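Local coordinates for protein cellulose hydrolase (Bacillus licheniformis, PDB 4YZT) that cleaves internal beta-1,4-glucosidic bonds of cellulose as a tri-modular endoglucanase whose family 5 catalytic barrel binds cellotetraose, at residues A[41-47]-A[93-97]; A[120-124]-A[136-140]; A[408-414]-A[425-431]. The contacts are given in a common frame with arbitrary orientation. Numbering follows the deposited sequence.

Contact 1: A[41-47]-A[93-97]. With EDO (1,2-ethanediol), chain D.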
ATOM      1  N   LEU A  41      -6.104  -1.662  15.570  1.00  9.56           N
ATOM      2  CA  LEU A  41      -6.212  -2.704  16.600  1.00 10.98           C
ATOM      3  C   LEU A  41      -5.045  -3.697  16.520  1.00 11.03           C
ATOM      4  O   LEU A  41      -4.871  -4.522  17.422  1.00 10.06           O
ATOM      5  CB  LEU A  41      -7.541  -3.444  16.513  1.00 14.44           C
ATOM      6  CG  LEU A  41      -8.729  -2.603  16.993  1.00 17.80           C
ATOM      7  CD1 LEU A  41      -9.273  -1.739  15.861  1.00 18.93           C
ATOM      8  CD2 LEU A  41      -9.830  -3.491  17.532  1.00 19.37           C
ATOM      9  N   ASP A  42      -4.256  -3.611  15.447  1.00 11.68           N
ATOM     10  CA  ASP A  42      -3.071  -4.460  15.285  1.00 11.33           C
ATOM     11  C   ASP A  42      -1.818  -3.819  15.886  1.00 11.64           C
ATOM     12  O   ASP A  42      -0.762  -4.451  15.915  1.00 11.44           O
ATOM     13  CB  ASP A  42      -2.803  -4.783  13.806  1.00 11.43           C
ATOM     14  CG  ASP A  42      -2.914  -3.554  12.904  1.00 12.49           C
ATOM     15  OD1 ASP A  42      -3.868  -2.771  13.104  1.00 12.24           O
ATOM     16  OD2 ASP A  42      -2.060  -3.373  12.005  1.00 11.86           O
ATOM     17  N   ALA A  43      -1.924  -2.581  16.359  1.00 10.99           N
ATOM     18  CA  ALA A  43      -0.753  -1.918  16.938  1.00 10.39           C
ATOM     19  C   ALA A  43      -0.331  -2.543  18.264  1.00 12.48           C
ATOM     20  O   ALA A  43      -1.105  -3.245  18.923  1.00 11.33           O
ATOM     21  CB  ALA A  43      -1.016  -0.413  17.124  1.00  9.96           C
ATOM     22  N   VAL A  44       0.902  -2.240  18.659  1.00 11.78           N
ATOM     23  CA  VAL A  44       1.594  -2.921  19.757  1.00 13.29           C
ATOM     24  C   VAL A  44       2.163  -1.907  20.737  1.00 12.84           C
ATOM     25  O   VAL A  44       2.954  -1.050  20.337  1.00 14.76           O
ATOM     26  CB  VAL A  44       2.749  -3.815  19.207  1.00 13.99           C
ATOM     27  CG1 VAL A  44       3.601  -4.376  20.345  1.00 14.87           C
ATOM     28  CG2 VAL A  44       2.205  -4.932  18.342  1.00 12.63           C
ATOM     29  N   PRO A  45       1.800  -2.010  22.025  1.00 12.11           N
ATOM     30  CA  PRO A  45       1.027  -3.102  22.648  1.00 13.54           C
ATOM     31  C   PRO A  45      -0.498  -3.019  22.497  1.00 14.45           C
ATOM     32  O   PRO A  45      -1.185  -4.014  22.750  1.00 16.16           O
ATOM     33  CB  PRO A  45       1.410  -2.989  24.133  1.00 13.15           C
ATOM     34  CG  PRO A  45       1.707  -1.515  24.318  1.00 14.83           C
ATOM     35  CD  PRO A  45       2.366  -1.089  23.031  1.00 13.44           C
ATOM     36  N   THR A  46      -1.032  -1.871  22.106  1.00 13.29           N
ATOM     37  CA  THR A  46      -2.477  -1.752  22.044  1.00 13.11           C
ATOM     38  C   THR A  46      -2.937  -0.754  20.982  1.00 14.10           C
ATOM     39  O   THR A  46      -2.122  -0.099  20.316  1.00 12.02           O
ATOM     40  CB  THR A  46      -3.057  -1.360  23.429  1.00 12.97           C
ATOM     41  OG1 THR A  46      -4.484  -1.522  23.415  1.00 15.99           O
ATOM     42  CG2 THR A  46      -2.697   0.080  23.808  1.00 16.76           C
ATOM     43  N   GLU A  47      -4.250  -0.681  20.792  1.00 12.34           N
ATOM     44  CA  GLU A  47      -4.833   0.244  19.844  1.00 12.25           C
ATOM     45  C   GLU A  47      -4.447   1.665  20.220  1.00 13.72           C
ATOM     46  O   GLU A  47      -4.662   2.095  21.357  1.00 15.72           O
ATOM     47  CB  GLU A  47      -6.356   0.100  19.808  1.00 15.28           C
ATOM     48  CG  GLU A  47      -7.031   0.911  18.694  1.00 14.67           C
ATOM     49  CD  GLU A  47      -8.562   0.922  18.792  1.00 17.63           C
ATOM     50  OE1 GLU A  47      -9.118   0.474  19.817  1.00 14.78           O
ATOM     51  OE2 GLU A  47      -9.216   1.393  17.835  1.00 17.49           O
ATOM     52  N   TRP A  93     -10.916  -5.500  26.141  1.00 16.69           N
ATOM     53  CA  TRP A  93     -10.373  -5.599  24.792  1.00 15.32           C
ATOM     54  C   TRP A  93     -11.355  -6.331  23.888  1.00 16.59           C
ATOM     55  O   TRP A  93     -11.635  -5.878  22.780  1.00 15.09           O
ATOM     56  CB  TRP A  93      -9.016  -6.318  24.780  1.00 16.57           C
ATOM     57  CG  TRP A  93      -8.424  -6.437  23.399  1.00 16.14           C
ATOM     58  CD1 TRP A  93      -8.279  -7.578  22.657  1.00 12.67           C
ATOM     59  CD2 TRP A  93      -7.902  -5.369  22.603  1.00 15.20           C
ATOM     60  NE1 TRP A  93      -7.692  -7.281  21.445  1.00 13.59           N
ATOM     61  CE2 TRP A  93      -7.459  -5.931  21.384  1.00 14.86           C
ATOM     62  CE3 TRP A  93      -7.783  -3.986  22.797  1.00 17.49           C
ATOM     63  CZ2 TRP A  93      -6.891  -5.153  20.359  1.00 13.63           C
ATOM     64  CZ3 TRP A  93      -7.211  -3.214  21.785  1.00 15.19           C
ATOM     65  CH2 TRP A  93      -6.776  -3.802  20.581  1.00 13.52           C
ATOM     66  N   MET A  94     -11.881  -7.462  24.356  1.00 15.53           N
ATOM     67  CA  MET A  94     -12.849  -8.187  23.548  1.00 14.24           C
ATOM     68  C   MET A  94     -14.073  -7.315  23.274  1.00 15.19           C
ATOM     69  O   MET A  94     -14.602  -7.316  22.164  1.00 14.99           O
ATOM     70  CB  MET A  94     -13.277  -9.492  24.213  1.00 14.78           C
ATOM     71  CG  MET A  94     -14.140 -10.357  23.305  1.00 14.60           C
ATOM     72  SD  MET A  94     -13.255 -11.090  21.910  1.00 15.94           S
ATOM     73  CE  MET A  94     -12.631 -12.566  22.718  1.00 16.73           C
ATOM     74  N   ASN A  95     -14.508  -6.552  24.271  1.00 15.20           N
ATOM     75  CA  ASN A  95     -15.625  -5.638  24.056  1.00 17.25           C
ATOM     76  C   ASN A  95     -15.302  -4.603  22.988  1.00 16.87           C
ATOM     77  O   ASN A  95     -16.167  -4.251  22.180  1.00 14.83           O
ATOM     78  CB  ASN A  95     -16.027  -4.918  25.345  1.00 19.81           C
ATOM     79  CG  ASN A  95     -16.716  -5.830  26.338  1.00 20.41           C
ATOM     80  OD1 ASN A  95     -17.128  -6.940  25.998  1.00 21.91           O
ATOM     81  ND2 ASN A  95     -16.850  -5.361  27.575  1.00 19.84           N
ATOM     82  N   ARG A  96     -14.065  -4.109  22.991  1.00 16.21           N
ATOM     83  CA  ARG A  96     -13.670  -3.083  22.036  1.00 14.73           C
ATOM     84  C   ARG A  96     -13.592  -3.669  20.623  1.00 16.06           C
ATOM     85  O   ARG A  96     -14.054  -3.044  19.669  1.00 16.33           O
ATOM     86  CB  ARG A  96     -12.329  -2.445  22.444  1.00 14.62           C
ATOM     87  CG  ARG A  96     -11.709  -1.530  21.390  1.00 13.57           C
ATOM     88  CD  ARG A  96     -12.556  -0.270  21.097  1.00 14.78           C
ATOM     89  NE  ARG A  96     -11.905   0.604  20.110  1.00 16.49           N
ATOM     90  CZ  ARG A  96     -12.472   1.675  19.555  1.00 16.26           C
ATOM     91  NH1 ARG A  96     -13.716   2.013  19.862  1.00 15.02           N
ATOM     92  NH2 ARG A  96     -11.806   2.400  18.666  1.00 15.63           N
ATOM     93  N   VAL A  97     -13.023  -4.868  20.486  1.00 14.18           N
ATOM     94  CA  VAL A  97     -12.941  -5.496  19.171  1.00 14.41           C
ATOM     95  C   VAL A  97     -14.353  -5.732  18.629  1.00 14.35           C
ATOM     96  O   VAL A  97     -14.611  -5.505  17.443  1.00 15.38           O
ATOM     97  CB  VAL A  97     -12.156  -6.831  19.200  1.00 13.55           C
ATOM     98  CG1 VAL A  97     -12.204  -7.508  17.830  1.00 14.05           C
ATOM     99  CG2 VAL A  97     -10.695  -6.596  19.614  1.00 11.69           C
TER
HETATM  100  C1  EDO D 802       5.378   0.770  22.057  1.00 23.00           C
HETATM  101  O1  EDO D 802       4.679   0.952  20.820  1.00 19.79           O
HETATM  102  C2  EDO D 802       6.382   1.906  22.242  1.00 23.06           C
HETATM  103  O2  EDO D 802       5.700   3.169  22.169  1.00 25.31           O
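A bidentate salt bridge joins an irregular loop to a helix here: Glu47 OE1 accepts from Arg96 NE at 2.8 Å and Glu47 OE2 from Arg96 NH2 at 2.9 Å, with N-H...O angles of 158° and 171°. The carboxylate therefore meets the edge of the guanidinium close to its plane, the geometry in which both oxygens can be matched by two donors at once. A second unusual feature is the cis peptide bond before Pro45, which lies at the far turn of the loop, beyond reach of helix segment 93-97.

The loop follows barrel strand 34-36, and the helix is part of 91-105. The outer edge of the Trp93 indole abuts both ends of the loop; its CA-to-CB bond points sideways while the ring comes nearer. Leu41 O approaches Trp93 CZ2 at 3.6 Å and Glu47 CB approaches Trp93 CZ3 at 4.0 Å, both at the ring edge; Thr46 OG1 lies 3.6 Å from Trp93 CZ3 and hydrogen-bonds to His80. Leu41 supplies the apolar part, with its CB 4.2 Å from Trp93 CH2 and its CD2 3.8 Å from Val97 CG2.

At the outer turn, Val44 O receives a 2.7 Å hydrogen bond from O1 of an ethanediol, probably a crystallisation additive. Ser49 and Trp50, which line the glycan pocket, are contacted by Thr46 N and by Ala43 and Val44 respectively. Arg96 also pairs with Glu99. Two charged hydrogen bonds thus fix the direction of the loop's Glu47 end, while its Leu41 end relies on less directional apolar packing.

Contact 2: A[120-124]-A[136-140]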
ATOM      1  N   TRP A 120       4.385 -12.982  14.905  1.00 12.81           N
ATOM      2  CA  TRP A 120       5.802 -12.925  15.255  1.00 11.48           C
ATOM      3  C   TRP A 120       6.025 -12.589  16.727  1.00 14.13           C
ATOM      4  O   TRP A 120       7.088 -12.868  17.269  1.00 14.91           O
ATOM      5  CB  TRP A 120       6.547 -11.921  14.358  1.00 11.33           C
ATOM      6  CG  TRP A 120       5.951 -10.555  14.303  1.00 11.73           C
ATOM      7  CD1 TRP A 120       5.033 -10.099  13.396  1.00 13.03           C
ATOM      8  CD2 TRP A 120       6.235  -9.447  15.181  1.00 12.32           C
ATOM      9  NE1 TRP A 120       4.722  -8.781  13.664  1.00 11.35           N
ATOM     10  CE2 TRP A 120       5.438  -8.360  14.750  1.00 12.65           C
ATOM     11  CE3 TRP A 120       7.062  -9.277  16.296  1.00 13.94           C
ATOM     12  CZ2 TRP A 120       5.457  -7.114  15.389  1.00 15.90           C
ATOM     13  CZ3 TRP A 120       7.082  -8.029  16.931  1.00 14.43           C
ATOM     14  CH2 TRP A 120       6.288  -6.969  16.469  1.00 14.80           C
ATOM     15  N   LEU A 121       5.025 -12.006  17.386  1.00 13.85           N
ATOM     16  CA  LEU A 121       5.164 -11.751  18.815  1.00 12.57           C
ATOM     17  C   LEU A 121       5.252 -13.059  19.632  1.00 11.74           C
ATOM     18  O   LEU A 121       6.051 -13.153  20.570  1.00 13.19           O
ATOM     19  CB  LEU A 121       4.012 -10.881  19.323  1.00 12.89           C
ATOM     20  CG  LEU A 121       4.087  -9.403  18.912  1.00 13.59           C
ATOM     21  CD1 LEU A 121       2.733  -8.745  19.082  1.00 10.54           C
ATOM     22  CD2 LEU A 121       5.162  -8.665  19.711  1.00 14.72           C
ATOM     23  N   TRP A 122       4.452 -14.073  19.293  1.00 11.68           N
ATOM     24  CA  TRP A 122       4.553 -15.335  20.031  1.00 12.34           C
ATOM     25  C   TRP A 122       4.215 -16.613  19.246  1.00 13.15           C
ATOM     26  O   TRP A 122       4.678 -17.698  19.622  1.00 13.94           O
ATOM     27  CB  TRP A 122       3.678 -15.274  21.297  1.00 14.96           C
ATOM     28  CG  TRP A 122       2.200 -15.043  21.045  1.00 12.42           C
ATOM     29  CD1 TRP A 122       1.554 -13.839  20.926  1.00 15.00           C
ATOM     30  CD2 TRP A 122       1.191 -16.054  20.910  1.00 12.71           C
ATOM     31  NE1 TRP A 122       0.206 -14.043  20.710  1.00 11.87           N
ATOM     32  CE2 TRP A 122      -0.043 -15.390  20.704  1.00 13.25           C
ATOM     33  CE3 TRP A 122       1.208 -17.452  20.948  1.00 12.97           C
ATOM     34  CZ2 TRP A 122      -1.247 -16.087  20.522  1.00 15.13           C
ATOM     35  CZ3 TRP A 122      -0.000 -18.144  20.782  1.00 14.21           C
ATOM     36  CH2 TRP A 122      -1.203 -17.457  20.566  1.00 14.59           C
ATOM     37  N   ILE A 123       3.430 -16.512  18.176  1.00 11.72           N
ATOM     38  CA  ILE A 123       3.030 -17.729  17.453  1.00 14.27           C
ATOM     39  C   ILE A 123       4.241 -18.399  16.771  1.00 16.19           C
ATOM     40  O   ILE A 123       4.269 -19.626  16.609  1.00 12.37           O
ATOM     41  CB  ILE A 123       1.915 -17.430  16.432  1.00 14.47           C
ATOM     42  CG1 ILE A 123       0.669 -16.905  17.167  1.00 11.19           C
ATOM     43  CG2 ILE A 123       1.530 -18.679  15.643  1.00 12.48           C
ATOM     44  CD1 ILE A 123      -0.459 -16.505  16.239  1.00 10.68           C
ATOM     45  N   SER A 124       5.266 -17.620  16.430  1.00 13.55           N
ATOM     46  CA  SER A 124       6.439 -18.186  15.747  1.00 14.32           C
ATOM     47  C   SER A 124       7.304 -19.055  16.678  1.00 16.84           C
ATOM     48  O   SER A 124       8.298 -19.649  16.250  1.00 18.34           O
ATOM     49  CB  SER A 124       7.283 -17.070  15.123  1.00 13.77           C
ATOM     50  OG  SER A 124       7.687 -16.150  16.118  1.00 15.56           O
ATOM     51  N   LYS A 136      -2.112 -22.855  23.299  1.00 17.44           N
ATOM     52  CA  LYS A 136      -2.462 -21.462  23.540  1.00 16.15           C
ATOM     53  C   LYS A 136      -3.271 -20.827  22.391  1.00 17.26           C
ATOM     54  O   LYS A 136      -4.267 -20.151  22.635  1.00 17.12           O
ATOM     55  CB  LYS A 136      -1.198 -20.643  23.781  1.00 15.41           C
ATOM     56  CG  LYS A 136      -1.448 -19.136  23.930  1.00 15.82           C
ATOM     57  CD  LYS A 136      -0.165 -18.404  24.316  1.00 16.41           C
ATOM     58  CE  LYS A 136      -0.346 -16.898  24.237  1.00 16.26           C
ATOM     59  NZ  LYS A 136       0.877 -16.172  24.620  1.00 15.89           N
ATOM     60  N   LEU A 137      -2.838 -21.035  21.148  1.00 14.78           N
ATOM     61  CA  LEU A 137      -3.546 -20.470  20.005  1.00 14.40           C
ATOM     62  C   LEU A 137      -4.976 -21.027  19.904  1.00 16.13           C
ATOM     63  O   LEU A 137      -5.927 -20.276  19.641  1.00 15.14           O
ATOM     64  CB  LEU A 137      -2.762 -20.728  18.710  1.00 13.08           C
ATOM     65  CG  LEU A 137      -3.327 -20.189  17.380  1.00 12.38           C
ATOM     66  CD1 LEU A 137      -3.490 -18.673  17.405  1.00 13.03           C
ATOM     67  CD2 LEU A 137      -2.443 -20.590  16.216  1.00 12.12           C
ATOM     68  N   GLY A 138      -5.128 -22.331  20.123  1.00 14.46           N
ATOM     69  CA  GLY A 138      -6.440 -22.947  20.179  1.00 14.88           C
ATOM     70  C   GLY A 138      -7.355 -22.300  21.206  1.00 18.20           C
ATOM     71  O   GLY A 138      -8.531 -22.041  20.938  1.00 17.25           O
ATOM     72  N   LYS A 139      -6.821 -22.019  22.386  1.00 19.27           N
ATOM     73  CA  LYS A 139      -7.647 -21.428  23.435  1.00 19.17           C
ATOM     74  C   LYS A 139      -8.016 -19.982  23.094  1.00 16.09           C
ATOM     75  O   LYS A 139      -9.109 -19.522  23.436  1.00 15.45           O
ATOM     76  CB  LYS A 139      -6.944 -21.521  24.790  1.00 16.55           C
ATOM     77  CG  LYS A 139      -6.919 -22.958  25.342  1.00 19.34           C
ATOM     78  CD  LYS A 139      -6.078 -23.099  26.595  1.00 23.53           C
ATOM     79  CE  LYS A 139      -6.081 -24.548  27.131  1.00 26.16           C
ATOM     80  NZ  LYS A 139      -4.970 -24.801  28.124  1.00 28.96           N
ATOM     81  N   VAL A 140      -7.117 -19.280  22.405  1.00 14.47           N
ATOM     82  CA  VAL A 140      -7.397 -17.935  21.924  1.00 16.09           C
ATOM     83  C   VAL A 140      -8.484 -17.975  20.841  1.00 17.37           C
ATOM     84  O   VAL A 140      -9.453 -17.220  20.918  1.00 14.94           O
ATOM     85  CB  VAL A 140      -6.123 -17.246  21.377  1.00 15.14           C
ATOM     86  CG1 VAL A 140      -6.457 -15.915  20.665  1.00 15.79           C
ATOM     87  CG2 VAL A 140      -5.109 -17.025  22.505  1.00 14.10           C
TER
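Two helical segments pass each other with their closest CA atoms, those of Ile123 and Leu137, 7.6 Å apart. Segment 120-124 comes from the end of the short helix 118-123, where a wider pi-type turn spans 120-123; the phi of -150° at Trp122 departs from regular alpha-helical values, in keeping with that turn. Segment 136-140 is regular helix within 130-147, with Val140 N bonded to Lys136 O at 3.0 Å.

Trp122 points its CA-to-CB bond toward segment 136-140 and buries more area than any other residue here (99 of 240 Å²). Lys136, extended with all four chi angles in the t well, lies along one face of the indole. Its CE sits 3.5 Å from the centroid of the six-membered ring of Trp122, only 5° off the normal, a CH-pi contact; its NZ lies 4.0 Å from the centroid of the five-membered ring of Trp122, 21° off the normal, a cation-pi interaction. The aliphatic chain and the charged end therefore use the two rings in succession. At the indole edge, Trp122 CH2 is 3.9 Å from Leu137 CA. Val140 CG2 comes within 4.4 Å of Trp122 CH2. Ile123 CD1 packs against Leu137 CD1 at 3.9 Å.

The Trp122 NE1 proton is donated to Asp118 in the preceding turn, while Leu137 also touches Leu174 and Met178 of helix 168-184. Trp120, on the other hand, meets the ring of the pocket residue His117. Between these two segments, then, cohesion comes from dispersion and a cation-pi attraction: one indole face accommodates a partly exposed lysine, while its edge enters the apolar packing between the barrel's helices.

Contact 3: A[408-414]-A[425-431]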
ATOM      1  N   PRO A 408       6.763  29.294  -7.511  1.00 23.02           N
ATOM      2  CA  PRO A 408       6.786  27.866  -7.870  1.00 22.25           C
ATOM      3  C   PRO A 408       5.679  27.049  -7.192  1.00 22.77           C
ATOM      4  O   PRO A 408       5.117  27.478  -6.182  1.00 23.18           O
ATOM      5  CB  PRO A 408       8.166  27.401  -7.391  1.00 20.70           C
ATOM      6  CG  PRO A 408       8.988  28.657  -7.287  1.00 21.47           C
ATOM      7  CD  PRO A 408       8.017  29.728  -6.874  1.00 22.42           C
ATOM      8  N   GLY A 409       5.383  25.877  -7.745  1.00 18.24           N
ATOM      9  CA  GLY A 409       4.369  24.997  -7.190  1.00 21.28           C
ATOM     10  C   GLY A 409       3.278  24.656  -8.191  1.00 23.02           C
ATOM     11  O   GLY A 409       3.360  25.015  -9.363  1.00 21.91           O
ATOM     12  N   VAL A 410       2.259  23.942  -7.733  1.00 23.62           N
ATOM     13  CA  VAL A 410       1.147  23.584  -8.598  1.00 24.39           C
ATOM     14  C   VAL A 410       0.371  24.838  -8.970  1.00 25.06           C
ATOM     15  O   VAL A 410      -0.173  25.503  -8.095  1.00 27.71           O
ATOM     16  CB  VAL A 410       0.220  22.565  -7.911  1.00 23.55           C
ATOM     17  CG1 VAL A 410      -0.815  22.054  -8.882  1.00 26.21           C
ATOM     18  CG2 VAL A 410       1.038  21.412  -7.378  1.00 22.85           C
ATOM     19  N   LYS A 411       0.330  25.176 -10.257  1.00 22.56           N
ATOM     20  CA  LYS A 411      -0.324  26.413 -10.684  1.00 23.74           C
ATOM     21  C   LYS A 411      -1.742  26.154 -11.170  1.00 25.83           C
ATOM     22  O   LYS A 411      -2.598  27.035 -11.117  1.00 26.94           O
ATOM     23  CB  LYS A 411       0.476  27.105 -11.788  1.00 23.60           C
ATOM     24  CG  LYS A 411       1.948  27.290 -11.466  1.00 22.94           C
ATOM     25  CD  LYS A 411       2.172  28.080 -10.184  1.00 24.65           C
ATOM     26  CE  LYS A 411       1.912  29.554 -10.383  1.00 28.73           C
ATOM     27  NZ  LYS A 411       2.354  30.313  -9.182  1.00 30.38           N
ATOM     28  N   ALA A 412      -1.986  24.939 -11.643  1.00 23.55           N
ATOM     29  CA  ALA A 412      -3.304  24.575 -12.150  1.00 23.57           C
ATOM     30  C   ALA A 412      -3.414  23.056 -12.262  1.00 22.03           C
ATOM     31  O   ALA A 412      -2.406  22.360 -12.261  1.00 21.55           O
ATOM     32  CB  ALA A 412      -3.558  25.235 -13.498  1.00 24.11           C
ATOM     33  N   GLN A 413      -4.645  22.558 -12.343  1.00 24.20           N
ATOM     34  CA  GLN A 413      -4.899  21.137 -12.544  1.00 26.00           C
ATOM     35  C   GLN A 413      -5.857  20.936 -13.701  1.00 27.66           C
ATOM     36  O   GLN A 413      -6.892  21.592 -13.776  1.00 28.97           O
ATOM     37  CB  GLN A 413      -5.483  20.494 -11.288  1.00 26.93           C
ATOM     38  CG  GLN A 413      -4.537  20.398 -10.119  1.00 29.23           C
ATOM     39  CD  GLN A 413      -5.204  19.788  -8.907  1.00 30.48           C
ATOM     40  OE1 GLN A 413      -6.370  20.075  -8.617  1.00 34.18           O
ATOM     41  NE2 GLN A 413      -4.480  18.926  -8.201  1.00 28.12           N
ATOM     42  N   LEU A 414      -5.525  20.027 -14.607  1.00 25.73           N
ATOM     43  CA  LEU A 414      -6.460  19.673 -15.662  1.00 25.23           C
ATOM     44  C   LEU A 414      -7.094  18.319 -15.349  1.00 24.91           C
ATOM     45  O   LEU A 414      -6.396  17.329 -15.127  1.00 21.02           O
ATOM     46  CB  LEU A 414      -5.769  19.656 -17.024  1.00 24.29           C
ATOM     47  CG  LEU A 414      -5.114  20.977 -17.436  1.00 25.90           C
ATOM     48  CD1 LEU A 414      -4.492  20.855 -18.816  1.00 26.56           C
ATOM     49  CD2 LEU A 414      -6.110  22.136 -17.384  1.00 26.30           C
ATOM     50  N   VAL A 425      -6.262  13.428 -13.266  1.00 16.48           N
ATOM     51  CA  VAL A 425      -5.924  14.814 -12.936  1.00 18.38           C
ATOM     52  C   VAL A 425      -4.438  15.118 -13.163  1.00 17.11           C
ATOM     53  O   VAL A 425      -3.575  14.498 -12.546  1.00 21.21           O
ATOM     54  CB  VAL A 425      -6.257  15.133 -11.475  1.00 19.18           C
ATOM     55  CG1 VAL A 425      -5.839  16.565 -11.134  1.00 21.28           C
ATOM     56  CG2 VAL A 425      -7.735  14.886 -11.189  1.00 20.77           C
ATOM     57  N   MET A 426      -4.140  16.073 -14.038  1.00 18.88           N
ATOM     58  CA  MET A 426      -2.756  16.453 -14.316  1.00 18.20           C
ATOM     59  C   MET A 426      -2.382  17.763 -13.621  1.00 20.02           C
ATOM     60  O   MET A 426      -3.011  18.794 -13.859  1.00 21.82           O
ATOM     61  CB  MET A 426      -2.540  16.584 -15.828  1.00 22.09           C
ATOM     62  CG  MET A 426      -1.097  16.820 -16.251  1.00 22.44           C
ATOM     63  SD  MET A 426      -0.931  17.010 -18.038  1.00 28.35           S
ATOM     64  CE  MET A 426      -1.543  18.665 -18.256  1.00 19.86           C
ATOM     65  N   ASP A 427      -1.362  17.728 -12.764  1.00 17.73           N
ATOM     66  CA  ASP A 427      -0.879  18.948 -12.127  1.00 16.80           C
ATOM     67  C   ASP A 427       0.038  19.693 -13.084  1.00 17.53           C
ATOM     68  O   ASP A 427       0.910  19.087 -13.712  1.00 16.00           O
ATOM     69  CB  ASP A 427      -0.128  18.642 -10.831  1.00 18.45           C
ATOM     70  CG  ASP A 427      -1.046  18.288  -9.674  1.00 22.80           C
ATOM     71  OD1 ASP A 427      -2.274  18.182  -9.860  1.00 24.59           O
ATOM     72  OD2 ASP A 427      -0.520  18.103  -8.559  1.00 24.94           O
ATOM     73  N   ILE A 428      -0.187  20.997 -13.220  1.00 16.91           N
ATOM     74  CA  ILE A 428       0.721  21.849 -13.970  1.00 16.94           C
ATOM     75  C   ILE A 428       1.604  22.564 -12.946  1.00 16.84           C
ATOM     76  O   ILE A 428       1.123  23.387 -12.184  1.00 19.48           O
ATOM     77  CB  ILE A 428      -0.029  22.862 -14.843  1.00 20.80           C
ATOM     78  CG1 ILE A 428      -1.037  22.147 -15.746  1.00 24.55           C
ATOM     79  CG2 ILE A 428       0.970  23.714 -15.634  1.00 21.76           C
ATOM     80  CD1 ILE A 428      -0.711  22.190 -17.217  1.00 27.65           C
ATOM     81  N   ILE A 429       2.888  22.232 -12.932  1.00 17.45           N
ATOM     82  CA  ILE A 429       3.780  22.655 -11.866  1.00 17.46           C
ATOM     83  C   ILE A 429       4.878  23.583 -12.368  1.00 17.93           C
ATOM     84  O   ILE A 429       5.674  23.203 -13.229  1.00 17.93           O
ATOM     85  CB  ILE A 429       4.450  21.438 -11.192  1.00 19.31           C
ATOM     86  CG1 ILE A 429       3.399  20.415 -10.752  1.00 19.35           C
ATOM     87  CG2 ILE A 429       5.326  21.888 -10.027  1.00 20.38           C
ATOM     88  CD1 ILE A 429       4.000  19.094 -10.256  1.00 20.25           C
ATOM     89  N   LEU A 430       4.923  24.798 -11.830  1.00 16.54           N
ATOM     90  CA  LEU A 430       6.041  25.692 -12.092  1.00 16.82           C
ATOM     91  C   LEU A 430       7.194  25.397 -11.138  1.00 16.15           C
ATOM     92  O   LEU A 430       6.994  25.341  -9.927  1.00 21.64           O
ATOM     93  CB  LEU A 430       5.608  27.154 -11.943  1.00 17.78           C
ATOM     94  CG  LEU A 430       6.611  28.249 -12.332  1.00 20.28           C
ATOM     95  CD1 LEU A 430       6.901  28.203 -13.828  1.00 19.07           C
ATOM     96  CD2 LEU A 430       6.078  29.629 -11.936  1.00 20.88           C
ATOM     97  N   TYR A 431       8.394  25.208 -11.670  1.00 15.93           N
ATOM     98  CA  TYR A 431       9.550  24.967 -10.804  1.00 15.43           C
ATOM     99  C   TYR A 431      10.736  25.807 -11.215  1.00 15.82           C
ATOM    100  O   TYR A 431      10.748  26.404 -12.300  1.00 16.39           O
ATOM    101  CB  TYR A 431       9.950  23.486 -10.790  1.00 14.62           C
ATOM    102  CG  TYR A 431      10.828  23.048 -11.944  1.00 14.59           C
ATOM    103  CD1 TYR A 431      10.270  22.676 -13.160  1.00 16.35           C
ATOM    104  CD2 TYR A 431      12.211  22.991 -11.814  1.00 15.00           C
ATOM    105  CE1 TYR A 431      11.061  22.267 -14.212  1.00 16.99           C
ATOM    106  CE2 TYR A 431      13.013  22.588 -12.867  1.00 16.77           C
ATOM    107  CZ  TYR A 431      12.430  22.219 -14.060  1.00 17.50           C
ATOM    108  OH  TYR A 431      13.223  21.820 -15.105  1.00 18.09           O
TER
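The apolar centre of this antiparallel beta hairpin, in the X2 module, lies on the face carrying Ala412, Leu414, Met426, Ile428 and Leu430. Leu414 CD1 reaches Met426 CE at 3.7 Å and Ile428 CD1 at 4.3 Å, and helix 395-401 packs on this face through Leu398 and Leu401. The axes of the two short strand segments approach to 4.4 Å, with 138° between their N-to-C directions.

Backbone hydrogen bonds pair Gly409 with Leu430 and Leu414 with Met426 in both directions. Between them Lys411 N gives to Ile428 O at 2.7 Å and Ile428 N to Ala412 O at 2.8 Å, so Lys411 and Ala412 both face Ile428 in a classic beta bulge that shifts the register by one. Gly409, at phi 123°, adopts angles at which a CB would clash with the preceding carbonyl oxygen.

On the opposite face Val410 CG2 lies 4.2 Å from Ile429 CG1. Asp427 OD2 forms a salt bridge with Lys280; at the polar edge, Gln413 NE2 donates to Asp427 OD1 at 2.9 Å.

In the fold
Along the chain the contacts follow in series, 1, 2, then 3. Contacts 1 and 2 lie in the loops and helices around the parallel eight-stranded barrel of the GH5 module: their centres are 16 Å apart, and they touch where Val44 CG2 packs on Leu121 CD1 at 3.9 Å. Contact 1 joins the loop after strand 34-36 to helix 91-105, and contact 2 joins helices 118-123 and 130-147. Contact 3 lies on the opposite side of the chain's centre, in the mixed sheet of the X2 module, its centre 42 Å from that of contact 1 and 51 Å from that of contact 2. The contacts thus sample two modules, which are joined by a salt bridge between Lys280 and Asp427.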